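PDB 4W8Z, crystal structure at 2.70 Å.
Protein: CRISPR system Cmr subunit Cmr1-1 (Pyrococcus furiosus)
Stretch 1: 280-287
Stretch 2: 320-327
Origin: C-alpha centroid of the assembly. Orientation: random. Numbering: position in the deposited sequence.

Stretch 1, residues 280-287: RASPLWFG
Stretch 2 320-327: NVLSNFDW

Residues 280-287 and 320-327 belong to one chain and meet through a single beta bridge. Pro-283 pairs with Leu-322, with their CA atoms 4.8 Å apart. Next to this pair, the CA atoms of Ser-282 and Ser-323 lie 5.3 Å apart. The register therefore advances along one segment as it goes back along the other, so the two backbones run antiparallel here.

Stretch 1 is extended. Ser-282 has phi/psi of -113/158, Pro-283 -55/141 and Leu-284 -129/128. A strand takes in Leu-284 to Gly-287 and continues later in the chain. In stretch 2, Val-321 (-84/126) and Leu-322 (-106/178) are also extended. The chain then turns into a 3-10 segment at Ser-323 (-68/-17), Asn-324 (-75/2) and Phe-325 (-79/-15). Phe-325 N donates to Leu-322 O at 3.0 Å, which closes this turn.

The main backbone hydrogen bond runs from Leu-284 N to Val-321 O, 3.0 Å, with an angle of 144° at the hydrogen. On the other side of Pro-283, Ser-323 N reaches Ser-282 O at 2.8 Å. The distance is short but the angle is only 120°, so the bond is weak. Ser-282 O also receives a CA-H contact from Leu-322 CA at 3.3 Å. Pro-283 has no amide hydrogen to give; its ring is C-gamma exo and its CA-to-CB bond points away from stretch 2.

Ser-323 takes chi1 p (64°). This places Ser-323 OG where Ser-282 N can donate to it, 3.4 Å away; the bond is nearly straight at 174° but long, and weak. Ser-323 OG also lies 3.7 Å from Ala-281 CB, which points toward stretch 2. The CB of Ser-282 points away, with chi1 m (-46°), so its hydroxyl takes no part in this pairing.

Leu-284 has the largest area covered by the other stretch. Its CA-to-CB bond points toward stretch 2, and chi1 t (-173°) with chi2 t (154°) carries both methyls there, near the Phe-325 ring. Leu-284 CD1 lies 3.7 Å from Leu-322 O and 3.8 Å from Ser-323 CA. Leu-284 CD2 lies 4.2 Å from Val-321 CG1 and 3.8 Å from Phe-325 CD2, at the edge of that ring and near its plane.

Val-321 is t (176°) and Leu-322 is m, t (-57°, -175°). Both CA-to-CB bonds point sideways. The Leu-322 side chain extends back along stretch 1: CD1 is 4.1 Å from Ala-281 CB, and CD2 is 4.3 Å from Pro-283 CA.

The CA-to-CB bonds of Phe-325 (chi1 t, 165°; chi2 70°) and Phe-286 (chi1 p, 59°; chi2 89°) both point toward the other stretch. Their rings meet obliquely: centroids are 6.0 Å apart, planes are at 33°, and Phe-286 CD2 is 4.3 Å from Phe-325 CE2. Between Leu-284 and Phe-286, the CA-to-CB bond of Trp-285 points away, as strand alternation predicts; with chi1 m (-56°) its end comes nearer but makes no contact.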

# COMPACT_ATOMS: atom_id res chain seq x y z
N ARG A 280 -3.05 -11.33 -18.18
CA ARG A 280 -2.50 -11.42 -16.83
C ARG A 280 -2.33 -10.03 -16.22
O ARG A 280 -1.23 -9.49 -16.19
CB ARG A 280 -1.17 -12.17 -16.84
N ALA A 281 -3.44 -9.46 -15.75
CA ALA A 281 -3.42 -8.14 -15.13
C ALA A 281 -2.86 -8.21 -13.71
O ALA A 281 -2.85 -9.27 -13.08
CB ALA A 281 -4.81 -7.53 -15.13
N SER A 282 -2.39 -7.07 -13.22
CA SER A 282 -1.57 -7.02 -12.03
C SER A 282 -2.28 -6.34 -10.86
O SER A 282 -3.22 -5.58 -11.08
CB SER A 282 -0.26 -6.30 -12.35
OG SER A 282 0.27 -6.79 -13.57
N PRO A 283 -1.84 -6.62 -9.62
CA PRO A 283 -2.42 -5.96 -8.45
C PRO A 283 -2.37 -4.43 -8.54
O PRO A 283 -1.39 -3.86 -9.02
CB PRO A 283 -1.54 -6.45 -7.30
CG PRO A 283 -1.00 -7.75 -7.77
CD PRO A 283 -0.80 -7.60 -9.24
N LEU A 284 -3.44 -3.79 -8.08
CA LEU A 284 -3.47 -2.33 -8.00
C LEU A 284 -3.90 -1.90 -6.60
O LEU A 284 -4.92 -2.35 -6.08
CB LEU A 284 -4.42 -1.76 -9.06
CG LEU A 284 -4.48 -0.24 -9.25
CD1 LEU A 284 -4.91 0.09 -10.67
CD2 LEU A 284 -5.43 0.41 -8.26
N TRP A 285 -3.11 -1.03 -5.98
CA TRP A 285 -3.46 -0.47 -4.68
C TRP A 285 -3.77 1.00 -4.86
O TRP A 285 -3.21 1.63 -5.76
CB TRP A 285 -2.33 -0.63 -3.66
CG TRP A 285 -1.86 -2.03 -3.43
CD1 TRP A 285 -2.34 -3.17 -4.00
CD2 TRP A 285 -0.80 -2.43 -2.56
NE1 TRP A 285 -1.64 -4.26 -3.53
CE2 TRP A 285 -0.68 -3.82 -2.65
CE3 TRP A 285 0.08 -1.73 -1.72
CZ2 TRP A 285 0.27 -4.54 -1.93
CZ3 TRP A 285 1.02 -2.45 -1.00
CH2 TRP A 285 1.10 -3.84 -1.11
N PHE A 286 -4.64 1.55 -4.03
CA PHE A 286 -4.79 2.99 -4.03
C PHE A 286 -4.96 3.55 -2.62
O PHE A 286 -5.29 2.82 -1.68
CB PHE A 286 -5.95 3.44 -4.93
CG PHE A 286 -7.29 2.86 -4.56
CD1 PHE A 286 -8.11 3.51 -3.64
CD2 PHE A 286 -7.75 1.70 -5.16
CE1 PHE A 286 -9.35 2.99 -3.32
CE2 PHE A 286 -8.99 1.18 -4.84
CZ PHE A 286 -9.79 1.82 -3.91
N GLY A 287 -4.71 4.85 -2.50
CA GLY A 287 -4.76 5.54 -1.23
C GLY A 287 -4.58 7.02 -1.48
O GLY A 287 -4.77 7.49 -2.60
N ASN A 320 -9.79 -8.75 -5.53
CA ASN A 320 -8.76 -7.73 -5.68
C ASN A 320 -9.03 -6.78 -6.84
O ASN A 320 -9.56 -7.18 -7.88
CB ASN A 320 -7.39 -8.38 -5.89
CG ASN A 320 -6.86 -9.04 -4.65
OD1 ASN A 320 -7.30 -8.76 -3.54
ND2 ASN A 320 -5.88 -9.93 -4.82
N VAL A 321 -8.65 -5.52 -6.67
CA VAL A 321 -8.71 -4.55 -7.75
C VAL A 321 -7.44 -4.66 -8.61
O VAL A 321 -6.33 -4.59 -8.08
CB VAL A 321 -8.86 -3.11 -7.21
CG1 VAL A 321 -8.82 -2.11 -8.35
CG2 VAL A 321 -10.16 -2.99 -6.43
N LEU A 322 -7.61 -4.84 -9.91
CA LEU A 322 -6.48 -5.07 -10.80
C LEU A 322 -6.17 -3.86 -11.65
O LEU A 322 -6.87 -2.85 -11.60
CB LEU A 322 -6.73 -6.28 -11.70
CG LEU A 322 -7.04 -7.60 -11.00
CD1 LEU A 322 -7.14 -8.71 -12.03
CD2 LEU A 322 -5.99 -7.92 -9.93
N SER A 323 -5.12 -3.96 -12.45
CA SER A 323 -4.58 -2.81 -13.16
C SER A 323 -5.51 -2.28 -14.25
O SER A 323 -5.34 -1.15 -14.71
CB SER A 323 -3.23 -3.16 -13.77
OG SER A 323 -3.39 -4.18 -14.74
N ASN A 324 -6.49 -3.07 -14.68
CA ASN A 324 -7.43 -2.59 -15.68
C ASN A 324 -8.44 -1.60 -15.10
O ASN A 324 -9.33 -1.12 -15.80
CB ASN A 324 -8.16 -3.76 -16.34
CG ASN A 324 -8.91 -4.62 -15.34
OD1 ASN A 324 -8.62 -4.62 -14.15
ND2 ASN A 324 -9.88 -5.37 -15.84
N PHE A 325 -8.28 -1.30 -13.81
CA PHE A 325 -9.12 -0.34 -13.11
C PHE A 325 -8.69 1.10 -13.41
O PHE A 325 -9.45 2.04 -13.18
CB PHE A 325 -9.08 -0.62 -11.61
CG PHE A 325 -9.61 0.50 -10.75
CD1 PHE A 325 -10.96 0.81 -10.73
CD2 PHE A 325 -8.75 1.23 -9.94
CE1 PHE A 325 -11.44 1.83 -9.93
CE2 PHE A 325 -9.23 2.26 -9.14
CZ PHE A 325 -10.58 2.55 -9.13
N ASP A 326 -7.49 1.27 -13.96
CA ASP A 326 -6.95 2.61 -14.17
C ASP A 326 -7.73 3.42 -15.20
O ASP A 326 -7.76 4.65 -15.12
CB ASP A 326 -5.47 2.54 -14.58
CG ASP A 326 -5.22 1.58 -15.73
OD1 ASP A 326 -6.18 1.25 -16.47
OD2 ASP A 326 -4.06 1.16 -15.89
N TRP A 327 -8.36 2.75 -16.16
CA TRP A 327 -9.20 3.44 -17.14
C TRP A 327 -10.30 4.23 -16.44
O TRP A 327 -10.64 5.34 -16.85
CB TRP A 327 -9.83 2.46 -18.13
CG TRP A 327 -11.02 3.05 -18.83
CD1 TRP A 327 -12.34 2.91 -18.49
CD2 TRP A 327 -11.01 3.91 -19.98
NE1 TRP A 327 -13.14 3.62 -19.35
CE2 TRP A 327 -12.35 4.24 -20.28
CE3 TRP A 327 -9.99 4.43 -20.78
CZ2 TRP A 327 -12.69 5.07 -21.35
CZ3 TRP A 327 -10.33 5.25 -21.84
CH2 TRP A 327 -11.68 5.56 -22.12